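Local structure of beta-fructofuranosidase (6NOB) at residues D83-N88 and D245-R250; L135-G140 and A210-N215. The protein probably hydrolyses the terminal beta-D-fructofuranoside units of sucrose and related fructosides. All blocks are in the same frame, centred on the assembly; numbering follows the deposited sequence.

Contact 1. Residues D83-N88 and D245-R250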
ATOM      1  N   ASP A  83      25.693  -3.952 -13.599  1.00 58.39           N
ATOM      2  CA  ASP A  83      26.456  -4.315 -12.416  1.00 54.59           C
ATOM      3  C   ASP A  83      25.841  -3.645 -11.195  1.00 53.92           C
ATOM      4  O   ASP A  83      25.415  -2.488 -11.254  1.00 53.72           O
ATOM      5  CB  ASP A  83      27.922  -3.902 -12.565  1.00 54.35           C
ATOM      6  CG  ASP A  83      28.689  -4.794 -13.524  1.00 59.98           C
ATOM      7  OD1 ASP A  83      28.149  -5.849 -13.916  1.00 60.73           O
ATOM      8  OD2 ASP A  83      29.835  -4.436 -13.883  1.00 61.94           O
ATOM      9  N   ASP A  84      25.774  -4.389 -10.091  1.00 51.54           N
ATOM     10  CA  ASP A  84      25.263  -3.881  -8.819  1.00 53.78           C
ATOM     11  C   ASP A  84      23.846  -3.327  -8.984  1.00 54.72           C
ATOM     12  O   ASP A  84      23.565  -2.154  -8.726  1.00 57.23           O
ATOM     13  CB  ASP A  84      26.212  -2.828  -8.238  1.00 56.02           C
ATOM     14  CG  ASP A  84      27.615  -3.367  -8.025  1.00 61.90           C
ATOM     15  OD1 ASP A  84      27.758  -4.409  -7.354  1.00 63.81           O
ATOM     16  OD2 ASP A  84      28.575  -2.754  -8.541  1.00 67.01           O
ATOM     17  N   LEU A  85      22.951  -4.211  -9.434  1.00 51.84           N
ATOM     18  CA  LEU A  85      21.574  -3.814  -9.701  1.00 51.00           C
ATOM     19  C   LEU A  85      20.887  -3.281  -8.450  1.00 48.44           C
ATOM     20  O   LEU A  85      20.068  -2.358  -8.536  1.00 42.46           O
ATOM     21  CB  LEU A  85      20.806  -5.005 -10.274  1.00 50.10           C
ATOM     22  CG  LEU A  85      19.461  -4.769 -10.954  1.00 51.52           C
ATOM     23  CD1 LEU A  85      19.546  -3.606 -11.925  1.00 54.38           C
ATOM     24  CD2 LEU A  85      19.027  -6.038 -11.668  1.00 49.76           C
ATOM     25  N   LEU A  86      21.218  -3.837  -7.280  1.00 45.77           N
ATOM     26  CA  LEU A  86      20.596  -3.394  -6.036  1.00 47.17           C
ATOM     27  C   LEU A  86      20.924  -1.942  -5.720  1.00 52.42           C
ATOM     28  O   LEU A  86      20.130  -1.253  -5.069  1.00 55.65           O
ATOM     29  CB  LEU A  86      21.050  -4.282  -4.882  1.00 44.26           C
ATOM     30  CG  LEU A  86      20.249  -5.540  -4.577  1.00 42.02           C
ATOM     31  CD1 LEU A  86      20.907  -6.262  -3.416  1.00 43.75           C
ATOM     32  CD2 LEU A  86      18.804  -5.198  -4.255  1.00 38.86           C
ATOM     33  N   ASP A  87      22.091  -1.464  -6.149  1.00 46.77           N
ATOM     34  CA  ASP A  87      22.504  -0.096  -5.864  1.00 47.87           C
ATOM     35  C   ASP A  87      22.159   0.868  -6.988  1.00 50.35           C
ATOM     36  O   ASP A  87      21.819   2.026  -6.719  1.00 53.47           O
ATOM     37  CB  ASP A  87      24.010  -0.045  -5.596  1.00 51.43           C
ATOM     38  CG  ASP A  87      24.416  -0.869  -4.388  1.00 61.12           C
ATOM     39  OD1 ASP A  87      23.735  -0.777  -3.344  1.00 61.25           O
ATOM     40  OD2 ASP A  87      25.417  -1.611  -4.487  1.00 66.93           O
ATOM     41  N   ASN A  88      22.239   0.422  -8.240  1.00 45.52           N
ATOM     42  CA  ASN A  88      21.946   1.297  -9.366  1.00 47.09           C
ATOM     43  C   ASN A  88      20.486   1.258  -9.775  1.00 45.68           C
ATOM     44  O   ASN A  88      19.945   2.283 -10.205  1.00 50.13           O
ATOM     45  CB  ASN A  88      22.813   0.921 -10.566  1.00 48.00           C
ATOM     46  CG  ASN A  88      24.279   1.116 -10.296  1.00 47.69           C
ATOM     47  OD1 ASN A  88      24.756   2.246 -10.208  1.00 48.90           O
ATOM     48  ND2 ASN A  88      25.008   0.016 -10.156  1.00 48.68           N
ATOM     49  N   ASP A 245      18.867 -13.415  -4.162  1.00 35.04           N
ATOM     50  CA  ASP A 245      19.885 -12.401  -4.403  1.00 32.93           C
ATOM     51  C   ASP A 245      19.368 -10.979  -4.212  1.00 37.79           C
ATOM     52  O   ASP A 245      20.070 -10.024  -4.557  1.00 38.66           O
ATOM     53  CB  ASP A 245      20.485 -12.574  -5.804  1.00 35.08           C
ATOM     54  CG  ASP A 245      19.473 -12.348  -6.921  1.00 44.17           C
ATOM     55  OD1 ASP A 245      18.296 -12.032  -6.639  1.00 41.48           O
ATOM     56  OD2 ASP A 245      19.869 -12.488  -8.099  1.00 45.84           O
ATOM     57  N   GLY A 246      18.166 -10.813  -3.669  1.00 40.76           N
ATOM     58  CA  GLY A 246      17.611  -9.493  -3.457  1.00 40.35           C
ATOM     59  C   GLY A 246      16.942  -8.868  -4.663  1.00 41.38           C
ATOM     60  O   GLY A 246      16.405  -7.759  -4.542  1.00 42.65           O
ATOM     61  N   VAL A 247      16.943  -9.539  -5.816  1.00 40.54           N
ATOM     62  CA  VAL A 247      16.401  -8.961  -7.043  1.00 38.14           C
ATOM     63  C   VAL A 247      15.457  -9.936  -7.741  1.00 41.89           C
ATOM     64  O   VAL A 247      14.302  -9.600  -8.024  1.00 39.92           O
ATOM     65  CB  VAL A 247      17.535  -8.528  -7.993  1.00 35.53           C
ATOM     66  CG1 VAL A 247      16.963  -8.040  -9.314  1.00 36.36           C
ATOM     67  CG2 VAL A 247      18.392  -7.449  -7.351  1.00 36.14           C
ATOM     68  N   HIS A 248      15.936 -11.143  -8.030  1.00 39.96           N
ATOM     69  CA  HIS A 248      15.204 -12.090  -8.860  1.00 40.35           C
ATOM     70  C   HIS A 248      14.415 -13.085  -8.018  1.00 40.90           C
ATOM     71  O   HIS A 248      14.834 -13.473  -6.924  1.00 39.49           O
ATOM     72  CB  HIS A 248      16.162 -12.846  -9.781  1.00 39.30           C
ATOM     73  CG  HIS A 248      16.998 -11.954 -10.642  1.00 42.77           C
ATOM     74  ND1 HIS A 248      18.279 -11.577 -10.299  1.00 43.56           N
ATOM     75  CD2 HIS A 248      16.736 -11.364 -11.832  1.00 41.31           C
ATOM     76  CE1 HIS A 248      18.771 -10.793 -11.242  1.00 43.50           C
ATOM     77  NE2 HIS A 248      17.856 -10.648 -12.183  1.00 44.11           N
ATOM     78  N   VAL A 249      13.259 -13.509  -8.554  1.00 34.39           N
ATOM     79  CA  VAL A 249      12.415 -14.504  -7.902  1.00 31.44           C
ATOM     80  C   VAL A 249      12.803 -15.889  -8.397  1.00 32.41           C
ATOM     81  O   VAL A 249      13.313 -16.059  -9.510  1.00 41.08           O
ATOM     82  CB  VAL A 249      10.917 -14.216  -8.147  1.00 33.81           C
ATOM     83  CG1 VAL A 249      10.512 -14.594  -9.567  1.00 31.37           C
ATOM     84  CG2 VAL A 249      10.062 -14.958  -7.137  1.00 27.92           C
ATOM     85  N   ARG A 250      12.566 -16.888  -7.557  1.00 33.79           N
ATOM     86  CA  ARG A 250      12.769 -18.290  -7.894  1.00 38.13           C
ATOM     87  C   ARG A 250      11.436 -19.034  -7.783  1.00 37.57           C
ATOM     88  O   ARG A 250      10.382 -18.426  -7.576  1.00 33.88           O
ATOM     89  CB  ARG A 250      13.855 -18.904  -7.008  1.00 38.21           C
ATOM     90  CG  ARG A 250      15.249 -18.423  -7.364  1.00 40.64           C
ATOM     91  CD  ARG A 250      15.515 -18.610  -8.851  1.00 45.31           C
ATOM     92  NE  ARG A 250      16.872 -18.225  -9.224  1.00 56.42           N
ATOM     93  CZ  ARG A 250      17.459 -18.570 -10.365  1.00 63.51           C
ATOM     94  NH1 ARG A 250      16.810 -19.313 -11.251  1.00 61.40           N
ATOM     95  NH2 ARG A 250      18.698 -18.174 -10.618  1.00 68.80           N
TER

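Contact 2. Residues L135-G140 and A210-N215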
ATOM      1  N   LEU A 135       7.237  -6.702   2.869  1.00 29.03           N
ATOM      2  CA  LEU A 135       8.033  -5.756   3.640  1.00 33.30           C
ATOM      3  C   LEU A 135       9.015  -6.492   4.542  1.00 36.83           C
ATOM      4  O   LEU A 135       8.636  -7.414   5.272  1.00 36.07           O
ATOM      5  CB  LEU A 135       7.120  -4.853   4.467  1.00 37.06           C
ATOM      6  CG  LEU A 135       6.156  -4.024   3.620  1.00 38.41           C
ATOM      7  CD1 LEU A 135       5.223  -3.216   4.495  1.00 39.20           C
ATOM      8  CD2 LEU A 135       6.936  -3.118   2.682  1.00 40.04           C
ATOM      9  N   CYS A 136      10.279  -6.083   4.487  1.00 43.45           N
ATOM     10  CA  CYS A 136      11.322  -6.690   5.304  1.00 39.96           C
ATOM     11  C   CYS A 136      12.580  -5.843   5.219  1.00 37.62           C
ATOM     12  O   CYS A 136      12.727  -4.999   4.330  1.00 34.61           O
ATOM     13  CB  CYS A 136      11.608  -8.134   4.871  1.00 35.09           C
ATOM     14  SG  CYS A 136      12.272  -8.333   3.210  1.00 34.91           S
ATOM     15  N   GLN A 137      13.466  -6.050   6.188  1.00 35.12           N
ATOM     16  CA  GLN A 137      14.851  -5.612   6.093  1.00 38.35           C
ATOM     17  C   GLN A 137      15.681  -6.834   5.731  1.00 36.97           C
ATOM     18  O   GLN A 137      15.611  -7.856   6.420  1.00 42.34           O
ATOM     19  CB  GLN A 137      15.341  -4.989   7.401  1.00 40.84           C
ATOM     20  CG  GLN A 137      16.696  -4.311   7.272  1.00 45.94           C
ATOM     21  CD  GLN A 137      17.009  -3.384   8.430  1.00 53.46           C
ATOM     22  OE1 GLN A 137      16.510  -3.568   9.542  1.00 52.75           O
ATOM     23  NE2 GLN A 137      17.846  -2.382   8.177  1.00 53.06           N
ATOM     24  N   PHE A 138      16.439  -6.741   4.643  1.00 36.68           N
ATOM     25  CA  PHE A 138      17.186  -7.881   4.127  1.00 37.70           C
ATOM     26  C   PHE A 138      18.587  -7.431   3.747  1.00 41.18           C
ATOM     27  O   PHE A 138      18.747  -6.595   2.853  1.00 41.72           O
ATOM     28  CB  PHE A 138      16.471  -8.502   2.923  1.00 37.35           C
ATOM     29  CG  PHE A 138      17.202  -9.661   2.320  1.00 38.25           C
ATOM     30  CD1 PHE A 138      17.380 -10.833   3.037  1.00 42.45           C
ATOM     31  CD2 PHE A 138      17.709  -9.580   1.034  1.00 37.90           C
ATOM     32  CE1 PHE A 138      18.055 -11.904   2.482  1.00 44.28           C
ATOM     33  CE2 PHE A 138      18.385 -10.648   0.474  1.00 38.80           C
ATOM     34  CZ  PHE A 138      18.556 -11.811   1.197  1.00 41.59           C
ATOM     35  N   GLN A 139      19.590  -7.990   4.424  1.00 40.81           N
ATOM     36  CA  GLN A 139      20.998  -7.731   4.127  1.00 40.05           C
ATOM     37  C   GLN A 139      21.280  -6.232   4.052  1.00 42.68           C
ATOM     38  O   GLN A 139      21.879  -5.730   3.098  1.00 44.52           O
ATOM     39  CB  GLN A 139      21.423  -8.442   2.838  1.00 40.36           C
ATOM     40  CG  GLN A 139      21.608  -9.948   3.007  1.00 46.66           C
ATOM     41  CD  GLN A 139      21.772 -10.686   1.690  1.00 45.64           C
ATOM     42  OE1 GLN A 139      21.807 -10.077   0.623  1.00 46.88           O
ATOM     43  NE2 GLN A 139      21.873 -12.009   1.762  1.00 43.74           N
ATOM     44  N   GLY A 140      20.813  -5.508   5.070  1.00 38.23           N
ATOM     45  CA  GLY A 140      21.087  -4.096   5.207  1.00 45.79           C
ATOM     46  C   GLY A 140      20.142  -3.163   4.478  1.00 52.89           C
ATOM     47  O   GLY A 140      20.256  -1.942   4.646  1.00 61.02           O
ATOM     48  N   ALA A 210      17.262 -12.952  11.581  1.00 39.78           N
ATOM     49  CA  ALA A 210      17.298 -11.513  11.369  1.00 40.59           C
ATOM     50  C   ALA A 210      17.699 -11.199   9.932  1.00 45.73           C
ATOM     51  O   ALA A 210      18.428 -11.956   9.287  1.00 49.99           O
ATOM     52  CB  ALA A 210      18.273 -10.853  12.346  1.00 36.93           C
ATOM     53  N   GLY A 211      17.217 -10.058   9.437  1.00 43.20           N
ATOM     54  CA  GLY A 211      17.393  -9.741   8.028  1.00 36.09           C
ATOM     55  C   GLY A 211      18.841  -9.551   7.618  1.00 42.54           C
ATOM     56  O   GLY A 211      19.234  -9.930   6.511  1.00 41.83           O
ATOM     57  N   ASN A 212      19.654  -8.952   8.492  1.00 44.31           N
ATOM     58  CA  ASN A 212      21.047  -8.711   8.130  1.00 54.11           C
ATOM     59  C   ASN A 212      21.847 -10.001   8.033  1.00 51.46           C
ATOM     60  O   ASN A 212      22.848 -10.043   7.309  1.00 49.05           O
ATOM     61  CB  ASN A 212      21.699  -7.751   9.127  1.00 57.52           C
ATOM     62  CG  ASN A 212      21.519  -6.291   8.735  1.00 68.69           C
ATOM     63  OD1 ASN A 212      20.711  -5.964   7.862  1.00 71.80           O
ATOM     64  ND2 ASN A 212      22.275  -5.408   9.377  1.00 73.47           N
ATOM     65  N   GLU A 213      21.416 -11.055   8.722  1.00 49.40           N
ATOM     66  CA  GLU A 213      22.080 -12.350   8.686  1.00 50.46           C
ATOM     67  C   GLU A 213      21.447 -13.312   7.692  1.00 52.09           C
ATOM     68  O   GLU A 213      21.912 -14.451   7.575  1.00 54.69           O
ATOM     69  CB  GLU A 213      22.058 -12.990  10.074  1.00 59.83           C
ATOM     70  CG  GLU A 213      22.270 -12.021  11.220  1.00 73.76           C
ATOM     71  CD  GLU A 213      22.126 -12.692  12.573  1.00 89.65           C
ATOM     72  OE1 GLU A 213      21.723 -12.007  13.537  1.00 94.74           O
ATOM     73  OE2 GLU A 213      22.407 -13.907  12.669  1.00 95.00           O
ATOM     74  N   ALA A 214      20.398 -12.891   6.990  1.00 43.95           N
ATOM     75  CA  ALA A 214      19.627 -13.802   6.163  1.00 37.10           C
ATOM     76  C   ALA A 214      20.349 -14.114   4.855  1.00 39.20           C
ATOM     77  O   ALA A 214      21.216 -13.368   4.389  1.00 41.56           O
ATOM     78  CB  ALA A 214      18.243 -13.221   5.870  1.00 34.13           C
ATOM     79  N   ASN A 215      19.973 -15.248   4.264  1.00 39.27           N
ATOM     80  CA  ASN A 215      20.477 -15.655   2.962  1.00 39.92           C
ATOM     81  C   ASN A 215      19.465 -15.488   1.844  1.00 40.45           C
ATOM     82  O   ASN A 215      19.859 -15.494   0.673  1.00 43.59           O
ATOM     83  CB  ASN A 215      20.932 -17.121   3.003  1.00 49.61           C
ATOM     84  CG  ASN A 215      22.200 -17.310   3.806  1.00 62.06           C
ATOM     85  OD1 ASN A 215      22.183 -17.901   4.887  1.00 65.78           O
ATOM     86  ND2 ASN A 215      23.310 -16.798   3.286  1.00 66.14           N
TER
HETATM   87  O   HOH W   1      22.282 -14.055  -0.352  1.00 46.70           O

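Contact 1. Residues D83-N88 and D245-R250
L85 and L86, at the start of the short helix 85-88, pack against V247 in a small apolar contact between the segment that follows the N-terminal beta domain and an outer loop of a beta-propeller blade. No hydrogen bond crosses it. V247 divides its two methyls between the leucines: CG1, anti to the backbone N (chi1 175°), lies 3.7 Å from L85 CD2, while V247 CG2 sits 3.8 Å from L86 CG. The L85 side chain stands roughly perpendicular to the valine, whereas L86 lies alongside it, pointing the opposite way. L86 CD2 also rests 3.5 Å from G246 O, and a side chain on G246 would press into L86 CD1. An alanine in place of L86 would probably open a gap beside V247 CG2 and leave the G246 carbonyl without its methyl cover.

The loop that presents V247 is shaped from within by D245, a common way for a loop to fix its own backbone. Its OD1 closes an Asx turn, accepting from V247 N and, through the syn lone pair, from H248 N. D245 OD2 takes H248 ND1 in the ring plane at 2.9 Å, fixing the imidazole's rotation, and V247 CG1 lies over the centre of one ring face.

Beyond the two leucines, H248 NE2 bonds to E81 OE1, just beyond strand 72-80, while D87 forms a salt bridge with R141 at the start of strand 141-149. L86 also touches L174, and the 245-250 loop itself links strands 235-243 and 253-256 at the edge of their four-stranded sheet.

Contact 2. Residues L135-G140 and A210-N215
Q139 and G140 form the type I' turn of a beta-hairpin, joining strands 127-138 and 141-149, and the end of this hairpin docks onto the loop 210-215 of the following blade in the five-bladed propeller of family 32. The Q139 side chain shows how a residue whose CB starts away from its partner can still reach it. CB turns its back on the loop, but CG, set beside the backbone N (chi1 -75°), passes over the centre of one face of the F138 ring and comes within 3.7 Å of A214 O. The chain then runs extended through CD, itself 3.8 Å from A214 O, to the amide, where NE2 donates to A214 O at 3.0 Å in a bond of 164°, with the acceptor close to the amide plane.

Beneath this arm, the F138 ring offers its rim: CE1 lies 3.6 Å from the A214 methyl, and the N215 backbone carbon stands at the ring edge.

The backbones also meet directly. Q139 N donates to G211 O at 2.9 Å, and that oxygen is gripped a second time, from the opposite face of its plane, by A214 N. G211 CA makes a C-H...O contact with Q137 O at 3.1 Å; a side chain there would collide with that oxygen. N212 OD1 accepts a weak bond from G140 N.

D444 ties both partners together from outside, its backbone N donating to Q137 OE1 and its OD1 accepting from N212 N. At the far end of Q139, a water accepts from NE2 and donates to N215 O, each at 3.0 Å.

How the contacts relate
Both contacts hold the same blade, the sheet of strands 190-202, 216-227, 235-243 and 253-256, but by different loops. Contact 1 fastens the loop before its last strand to the helix after the N-terminal domain; contact 2 fastens the loop between its first two strands to the hairpin of another blade. The chemistry differs accordingly: contact 1, mostly buried, joins its segments by apolar packing, with no hydrogen bond across, whereas contact 2, partly buried, with Q139 and N212 exposed, adds backbone, side-chain amide and water-mediated hydrogen bonds to the packing of a buried phenylalanine. Their centres lie about 14 Å apart, and they meet where G246 N comes 4.2 Å from F138 CE2.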